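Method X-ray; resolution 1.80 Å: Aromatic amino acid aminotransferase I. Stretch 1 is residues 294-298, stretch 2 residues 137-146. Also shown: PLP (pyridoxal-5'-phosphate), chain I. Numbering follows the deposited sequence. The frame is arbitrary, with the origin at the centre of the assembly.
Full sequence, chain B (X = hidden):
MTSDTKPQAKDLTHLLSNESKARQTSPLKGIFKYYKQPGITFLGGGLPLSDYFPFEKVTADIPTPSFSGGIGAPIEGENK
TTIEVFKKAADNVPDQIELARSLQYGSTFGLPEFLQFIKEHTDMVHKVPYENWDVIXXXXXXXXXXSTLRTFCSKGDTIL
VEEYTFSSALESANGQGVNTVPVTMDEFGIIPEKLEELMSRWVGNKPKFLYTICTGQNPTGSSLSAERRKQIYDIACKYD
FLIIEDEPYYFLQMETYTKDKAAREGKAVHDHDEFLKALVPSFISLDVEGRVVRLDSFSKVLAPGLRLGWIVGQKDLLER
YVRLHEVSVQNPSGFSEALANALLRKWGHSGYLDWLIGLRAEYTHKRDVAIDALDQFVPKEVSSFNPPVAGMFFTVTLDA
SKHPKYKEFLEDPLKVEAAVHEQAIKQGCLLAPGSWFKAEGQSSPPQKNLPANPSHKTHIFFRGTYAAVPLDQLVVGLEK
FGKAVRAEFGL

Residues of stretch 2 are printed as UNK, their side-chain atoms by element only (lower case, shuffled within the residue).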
# COMPACT_ATOMS: atom_id res chain seq x y z
N ARG B 294 -15.20 3.06 9.81
CA ARG B 294 -15.53 1.84 9.03
C ARG B 294 -14.44 1.57 8.00
O ARG B 294 -14.03 2.49 7.25
CB ARG B 294 -16.91 1.98 8.38
CG ARG B 294 -17.31 0.81 7.50
CD ARG B 294 -18.64 1.06 6.82
NE ARG B 294 -19.18 -0.13 6.19
CZ ARG B 294 -19.98 -1.02 6.76
NH1 ARG B 294 -20.29 -0.91 8.03
NH2 ARG B 294 -20.41 -2.07 6.08
N LEU B 295 -13.97 0.32 7.94
CA LEU B 295 -13.01 -0.16 6.92
C LEU B 295 -13.81 -0.95 5.89
O LEU B 295 -14.32 -2.05 6.18
CB LEU B 295 -11.89 -0.99 7.56
CG LEU B 295 -11.37 -0.46 8.90
CD1 LEU B 295 -10.27 -1.36 9.42
CD2 LEU B 295 -10.87 0.98 8.79
N ASP B 296 -13.99 -0.37 4.71
CA ASP B 296 -14.73 -1.01 3.59
C ASP B 296 -13.79 -1.50 2.51
O ASP B 296 -12.78 -0.83 2.21
CB ASP B 296 -15.71 -0.02 2.95
CG ASP B 296 -17.05 0.06 3.65
OD1 ASP B 296 -17.65 -1.01 3.85
OD2 ASP B 296 -17.53 1.21 3.89
N SER B 297 -14.10 -2.64 1.88
CA SER B 297 -13.21 -3.24 0.88
C SER B 297 -14.02 -3.82 -0.28
O SER B 297 -15.11 -4.35 -0.04
CB SER B 297 -12.41 -4.34 1.49
OG SER B 297 -11.48 -4.85 0.55
N PHE B 298 -13.44 -3.82 -1.46
CA PHE B 298 -13.97 -4.56 -2.64
C PHE B 298 -13.51 -6.01 -2.67
O PHE B 298 -13.94 -6.77 -3.55
CB PHE B 298 -13.53 -3.87 -3.92
CG PHE B 298 -14.27 -2.60 -4.18
CD1 PHE B 298 -15.66 -2.57 -4.20
CD2 PHE B 298 -13.57 -1.43 -4.45
CE1 PHE B 298 -16.34 -1.41 -4.54
CE2 PHE B 298 -14.26 -0.26 -4.74
CZ PHE B 298 -15.63 -0.24 -4.73
N UNK B 137 -9.80 6.88 0.24
CA UNK B 137 -9.40 5.59 -0.33
C UNK B 137 -8.41 4.91 0.62
O UNK B 137 -7.69 5.57 1.43
c UNK B 137 -9.95 6.27 -2.65
c UNK B 137 -7.60 6.62 -1.80
c UNK B 137 -8.86 5.75 -1.75
N UNK B 138 -8.42 3.58 0.56
CA UNK B 138 -7.40 2.69 1.15
C UNK B 138 -6.95 1.72 0.07
O UNK B 138 -7.60 1.65 -1.00
o UNK B 138 -8.81 0.90 1.85
c UNK B 138 -7.97 1.94 2.31
N UNK B 139 -5.89 0.96 0.34
CA UNK B 139 -5.50 -0.16 -0.56
C UNK B 139 -5.99 -1.48 0.03
O UNK B 139 -5.39 -2.56 -0.25
c UNK B 139 -3.13 -0.27 0.39
c UNK B 139 -3.63 1.18 -1.55
c UNK B 139 -3.98 -0.12 -0.85
N UNK B 140 -7.13 -1.42 0.70
CA UNK B 140 -7.77 -2.56 1.35
C UNK B 140 -7.77 -2.47 2.85
O UNK B 140 -7.07 -1.60 3.41
N UNK B 141 -8.55 -3.34 3.48
CA UNK B 141 -8.78 -3.31 4.93
C UNK B 141 -7.50 -3.70 5.68
O UNK B 141 -7.35 -3.24 6.83
o UNK B 141 -11.43 -2.47 4.34
c UNK B 141 -11.33 -3.51 5.03
n UNK B 141 -12.37 -4.13 5.56
c UNK B 141 -10.00 -4.16 5.29
N UNK B 142 -6.63 -4.51 5.08
CA UNK B 142 -5.33 -4.88 5.69
C UNK B 142 -4.56 -3.59 6.00
O UNK B 142 -4.20 -3.33 7.16
c UNK B 142 -3.28 -6.30 5.50
c UNK B 142 -4.53 -5.83 4.79
o UNK B 142 -5.41 -6.92 4.47
N UNK B 143 -4.36 -2.78 4.97
CA UNK B 143 -3.64 -1.49 5.10
C UNK B 143 -4.46 -0.57 6.00
O UNK B 143 -3.86 0.01 6.95
c UNK B 143 -2.91 0.61 3.91
o UNK B 143 -4.70 1.80 2.91
o UNK B 143 -4.05 2.44 4.93
c UNK B 143 -3.43 -0.81 3.75
c UNK B 143 -3.98 1.68 3.93
N UNK B 144 -5.78 -0.46 5.78
CA UNK B 144 -6.60 0.49 6.56
C UNK B 144 -6.47 0.17 8.06
O UNK B 144 -6.37 1.09 8.84
c UNK B 144 -8.04 0.51 6.09
N UNK B 145 -6.40 -1.12 8.44
CA UNK B 145 -6.22 -1.54 9.85
C UNK B 145 -4.83 -1.13 10.37
O UNK B 145 -4.71 -0.54 11.49
c UNK B 145 -6.10 -3.56 11.31
c UNK B 145 -5.16 -4.49 11.60
c UNK B 145 -6.48 -3.05 9.97
c UNK B 145 -5.98 -3.88 13.58
c UNK B 145 -7.61 -2.18 12.97
n UNK B 145 -5.05 -4.66 12.95
c UNK B 145 -7.87 -2.03 14.31
c UNK B 145 -6.66 -3.14 12.58
c UNK B 145 -7.19 -2.80 15.27
c UNK B 145 -6.22 -3.70 14.93
N UNK B 146 -3.79 -1.38 9.59
CA UNK B 146 -2.41 -0.98 9.97
C UNK B 146 -2.41 0.53 10.22
O UNK B 146 -1.93 0.95 11.31
c UNK B 146 0.03 -1.11 9.32
o UNK B 146 0.46 -1.68 10.31
o UNK B 146 0.70 -0.40 8.62
c UNK B 146 -1.40 -1.40 8.91
N1 PLP I . -10.21 -7.85 7.70
C2 PLP I . -10.72 -9.04 8.03
C2A PLP I . -11.37 -9.19 9.37
C3 PLP I . -10.65 -10.12 7.16
O3 PLP I . -11.13 -11.33 7.59
C4 PLP I . -10.01 -9.95 5.92
C4A PLP I . -9.90 -11.09 5.00
C5 PLP I . -9.52 -8.69 5.57
C6 PLP I . -9.62 -7.69 6.50
C5A PLP I . -8.76 -8.46 4.29
O4P PLP I . -9.23 -7.25 3.62
P PLP I . -8.58 -6.66 2.35
O1P PLP I . -9.55 -5.54 2.03
O2P PLP I . -8.53 -7.80 1.29
O3P PLP I . -7.18 -6.18 2.72

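Position 137 carries three side-chain carbons, one attached to CA and bearing the other two. That fork at CB, with no heteroatom, is valine. Val137 lies in the strand that ends at 138, and its side chain is out of reach of stretch 1.

Position 138 has one carbon followed by one oxygen, with chi1 at 76° (p). Its CA-to-CB bond points toward stretch 1, and the oxygen comes nearest to the carbonyl of Asp296. This hydroxymethyl is serine. Ser138 OG stays 4.3 Å from Asp296 O, too far for a hydrogen bond. Ser138 OG instead accepts one from the backbone N of residue 140 at 3.1 Å.

Position 139 repeats the three-carbon fork and is again valine. Val139 is out of reach of stretch 1. Its backbone N donates to a side-chain oxygen of residue 143.

Position 140 has no side-chain atoms, so it is glycine. At phi/psi of 112/168 a CB would be jammed against the carbonyl O of Val139, which by itself calls for glycine; separately, it would clash with PLP O3P at 2.9 Å. Gly140 is the N-cap residue, and Gly140 CA lies 3.5 Å from PLP O1P.

Position 141 shows two carbons, the second bearing one oxygen and one nitrogen. The nitrogen meets the carbonyl of Leu295, and the oxygen lies against that of Asp296. This carboxamide is asparagine. Asn141 ND2 donates to Leu295 O at 2.9 Å with an N-H...acceptor angle of 132°. Asn141 OD1 lies 3.0 Å from Asp296 O, but both are acceptors and no hydrogen bond results.

Position 142 has a CB carrying one oxygen and one carbon, which defines threonine. The CA-to-CB bond of Thr142 points away from stretch 1, and the side chain makes no contact there; Thr142 OG1 donates to PLP O3P at 2.6 Å.

Position 143 has three carbons in line, the last carrying two oxygens, and is glutamate. Val139 N donates to Glu143 OE1 at 3.0 Å; stretch 1 is out of reach.

Position 144 has a single carbon, CB, 3.9 Å from Leu295 CD2; it is alanine.

Position 145 has one carbon leading to fused five- and six-membered rings with eight carbons and one nitrogen. Its CA-to-CB bond is set sideways, and the contact is made near the backbone: Leu295 CD1 lies 4.0 Å from N and 4.2 Å from CB of residue 145. The ring system is an indole, so this is tryptophan, Trp145.

Position 146 has two carbons, the second carrying two oxygens: aspartate. Asp146 does not reach stretch 1; its carboxylate oxygens are bonded elsewhere in the structure.

The contact sets strand 294-297 against helix 141-146, their directions 159° apart and their axes 8.2 Å apart at closest approach. Asn141 ties the helix start to the strand backbone, while Leu295 supplies the apolar packing on Ala144 and Trp145. The cofactor phosphate completes the join: Asn141 N at 2.8 Å and Ser297 OG at 2.5 Å both donate to PLP O1P, so one phosphate oxygen links the two stretches.

Stretch 2 137-146: VSVGNTEAWD
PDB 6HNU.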